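Local atomic coordinates of uncharacterized protein (Pseudomonas aeruginosa, PDB entry 4E72), a protein that is of unknown function, belongs to the DUF3298 family and is probably exported as a lipoprotein. Residues P116-D124 / H179-K190. Sequence-based numbering, arbitrary orientation.
Sequences PGRGFINYD and HVALTFGAVTLK
Phe120 lays one face of its ring on the methyl of Ala181, whose CB stands 3.5 Å from the ring centroid and only 7° off the normal, a nearly centred CH-pi contact. With chi1 at -70°, CG lies beside the backbone N and anti to the carbonyl carbon, which carries the ring out over the 179-190 hairpin. The carbonyl carbon of His179 borders the ring in its plane, while the side chain of Lys190 crosses that of Phe120 at about a right angle, Lys190 CB coming within 3.4 Å of Phe120 CE2.

Two residues on, Asn122 shows how one carboxamide can bond to two backbone groups of the facing hairpin. Asn122 OD1 accepts a nearly straight bond from Leu182 N at 2.9 Å, the donor tilted from the carbonyl plane. Asn122 ND2 gives a more bent one, 2.8 Å long, to Val180 O. Gripped at both ends, the buried amide has its rotation fixed and satisfies the backbone O of Val180 and the backbone N of Leu182, which centres an inverse gamma turn.

At the other end, the His179 ring lies with one face against the backbone of Arg118 and Gly119; Gly119 CA makes a CH-pi contact 4.2 Å from the ring centroid. A water joins His179 ND1 to Phe120 N, and Asp192 holds NE2. Lys190 sends its ammonium to a salt bridge with Glu205.

Strand 116-124, paired with strand 98-108 in the mixed sheet, thus meets the small antiparallel sheet of strands 179-181, 187-190 and 205-208 largely through side chains and one water, while helix 142-159 packs against Val180 and Leu189 of the hairpin.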
# COMPACT_ATOMS: atom_id res chain seq x y z
N PRO A 116 0.01 -12.04 -1.77
CA PRO A 116 -0.48 -10.65 -1.84
C PRO A 116 0.53 -9.62 -1.31
O PRO A 116 1.35 -9.91 -0.43
CB PRO A 116 -1.73 -10.68 -0.96
CG PRO A 116 -1.44 -11.73 0.08
CD PRO A 116 -0.44 -12.71 -0.53
N GLY A 117 0.45 -8.41 -1.85
CA GLY A 117 1.24 -7.26 -1.41
C GLY A 117 0.36 -6.03 -1.31
O GLY A 117 -0.61 -5.89 -2.06
N ARG A 118 0.69 -5.12 -0.39
CA ARG A 118 -0.01 -3.83 -0.20
C ARG A 118 1.02 -2.78 0.03
O ARG A 118 2.12 -3.11 0.46
CB ARG A 118 -1.03 -3.84 0.96
CG ARG A 118 -2.26 -4.71 0.75
CD ARG A 118 -3.24 -4.19 -0.29
NE ARG A 118 -4.43 -5.03 -0.36
CZ ARG A 118 -4.51 -6.21 -0.98
NH1 ARG A 118 -3.46 -6.71 -1.63
NH2 ARG A 118 -5.64 -6.91 -0.95
N GLY A 119 0.68 -1.54 -0.27
CA GLY A 119 1.57 -0.39 -0.10
C GLY A 119 0.82 0.93 -0.18
O GLY A 119 -0.34 1.00 -0.62
N PHE A 120 1.48 2.00 0.26
CA PHE A 120 0.91 3.34 0.17
C PHE A 120 1.90 4.29 -0.48
O PHE A 120 3.12 4.10 -0.38
CB PHE A 120 0.54 3.90 1.56
CG PHE A 120 -0.63 3.27 2.27
CD1 PHE A 120 -1.89 3.22 1.66
CD2 PHE A 120 -0.51 2.82 3.58
CE1 PHE A 120 -2.99 2.66 2.33
CE2 PHE A 120 -1.62 2.28 4.25
CZ PHE A 120 -2.84 2.19 3.62
N ILE A 121 1.37 5.32 -1.12
CA ILE A 121 2.10 6.49 -1.60
C ILE A 121 1.39 7.68 -0.94
O ILE A 121 0.17 7.82 -1.06
CB ILE A 121 2.19 6.64 -3.14
CG1 ILE A 121 2.79 5.40 -3.83
CG2 ILE A 121 2.94 7.96 -3.51
CD1 ILE A 121 2.64 5.39 -5.39
N ASN A 122 2.13 8.50 -0.21
CA ASN A 122 1.61 9.74 0.39
C ASN A 122 2.26 10.90 -0.37
O ASN A 122 3.39 11.26 -0.08
CB ASN A 122 1.87 9.82 1.89
CG ASN A 122 1.17 8.77 2.68
OD1 ASN A 122 0.05 8.99 3.15
ND2 ASN A 122 1.80 7.59 2.81
N TYR A 123 1.61 11.38 -1.40
CA TYR A 123 2.15 12.45 -2.23
C TYR A 123 1.63 13.82 -1.83
O TYR A 123 0.42 14.08 -1.91
CB TYR A 123 1.83 12.17 -3.71
CG TYR A 123 2.54 13.11 -4.64
CD1 TYR A 123 3.87 12.89 -5.02
CD2 TYR A 123 1.89 14.23 -5.17
CE1 TYR A 123 4.54 13.77 -5.87
CE2 TYR A 123 2.56 15.12 -6.01
CZ TYR A 123 3.88 14.89 -6.36
OH TYR A 123 4.53 15.72 -7.22
N ASP A 124 2.53 14.72 -1.41
CA ASP A 124 2.19 16.10 -1.05
C ASP A 124 2.35 17.01 -2.28
O ASP A 124 3.44 17.14 -2.82
CB ASP A 124 3.07 16.59 0.11
CG ASP A 124 2.76 17.98 0.66
OD1 ASP A 124 1.62 18.48 0.45
OD2 ASP A 124 3.63 18.54 1.34
N HIS A 179 3.95 0.58 5.84
CA HIS A 179 2.77 1.18 5.16
C HIS A 179 1.92 2.02 6.09
O HIS A 179 1.07 1.51 6.84
CB HIS A 179 1.90 0.09 4.50
CG HIS A 179 2.67 -1.07 3.92
ND1 HIS A 179 3.68 -0.88 2.98
CD2 HIS A 179 2.50 -2.39 4.13
CE1 HIS A 179 4.12 -2.08 2.67
NE2 HIS A 179 3.41 -3.03 3.29
N VAL A 180 2.13 3.33 6.01
CA VAL A 180 1.49 4.34 6.84
C VAL A 180 0.84 5.33 5.91
O VAL A 180 1.53 5.88 5.07
CB VAL A 180 2.54 5.03 7.77
CG1 VAL A 180 1.92 6.20 8.57
CG2 VAL A 180 3.21 4.04 8.72
N ALA A 181 -0.47 5.59 6.08
CA ALA A 181 -1.15 6.57 5.24
C ALA A 181 -1.75 7.70 6.05
O ALA A 181 -2.36 7.46 7.11
CB ALA A 181 -2.21 5.90 4.41
N LEU A 182 -1.60 8.95 5.54
CA LEU A 182 -2.16 10.13 6.15
C LEU A 182 -3.63 10.26 5.71
O LEU A 182 -4.00 11.18 4.97
CB LEU A 182 -1.33 11.40 5.82
CG LEU A 182 0.08 11.51 6.46
CD1 LEU A 182 0.79 12.76 5.96
CD2 LEU A 182 0.01 11.56 8.00
N THR A 183 -4.47 9.30 6.15
CA THR A 183 -5.90 9.30 5.82
C THR A 183 -6.58 10.44 6.65
O THR A 183 -5.99 10.99 7.60
CB THR A 183 -6.49 7.89 5.98
OG1 THR A 183 -5.94 7.29 7.14
CG2 THR A 183 -6.17 7.01 4.78
N PHE A 184 -7.74 10.87 6.21
CA PHE A 184 -8.41 12.03 6.80
C PHE A 184 -8.94 11.77 8.23
O PHE A 184 -8.78 12.64 9.07
CB PHE A 184 -9.54 12.53 5.89
CG PHE A 184 -10.24 13.78 6.36
CD1 PHE A 184 -9.77 15.03 5.98
CD2 PHE A 184 -11.38 13.70 7.15
CE1 PHE A 184 -10.40 16.20 6.44
CE2 PHE A 184 -12.02 14.87 7.60
CZ PHE A 184 -11.53 16.11 7.24
N GLY A 185 -9.52 10.60 8.48
CA GLY A 185 -10.15 10.30 9.76
C GLY A 185 -9.23 9.99 10.91
O GLY A 185 -9.53 10.32 12.06
N ALA A 186 -8.09 9.36 10.60
CA ALA A 186 -7.05 8.90 11.52
C ALA A 186 -5.83 8.53 10.71
O ALA A 186 -5.93 8.48 9.48
CB ALA A 186 -7.55 7.68 12.30
N VAL A 187 -4.68 8.30 11.35
CA VAL A 187 -3.53 7.81 10.60
C VAL A 187 -3.74 6.27 10.39
O VAL A 187 -3.99 5.54 11.36
CB VAL A 187 -2.18 8.19 11.26
CG1 VAL A 187 -1.01 7.35 10.72
CG2 VAL A 187 -1.89 9.67 11.05
N THR A 188 -3.70 5.79 9.14
CA THR A 188 -3.88 4.35 8.86
C THR A 188 -2.53 3.61 8.82
O THR A 188 -1.63 4.03 8.10
CB THR A 188 -4.66 4.13 7.55
OG1 THR A 188 -5.93 4.77 7.67
CG2 THR A 188 -4.88 2.64 7.21
N LEU A 189 -2.42 2.52 9.60
CA LEU A 189 -1.28 1.59 9.57
C LEU A 189 -1.78 0.30 8.96
O LEU A 189 -2.63 -0.37 9.55
CB LEU A 189 -0.62 1.29 10.93
CG LEU A 189 -0.16 2.42 11.84
CD1 LEU A 189 0.77 1.87 12.90
CD2 LEU A 189 0.56 3.49 11.10
N LYS A 190 -1.31 -0.01 7.75
CA LYS A 190 -1.74 -1.19 7.03
C LYS A 190 -0.63 -2.27 7.07
O LYS A 190 0.53 -1.98 6.77
CB LYS A 190 -2.12 -0.81 5.59
CG LYS A 190 -2.41 -1.98 4.68
CD LYS A 190 -3.85 -2.34 4.66
CE LYS A 190 -4.43 -2.20 3.29
NZ LYS A 190 -5.82 -2.71 3.27
O HOH W 1 4.03 1.54 1.43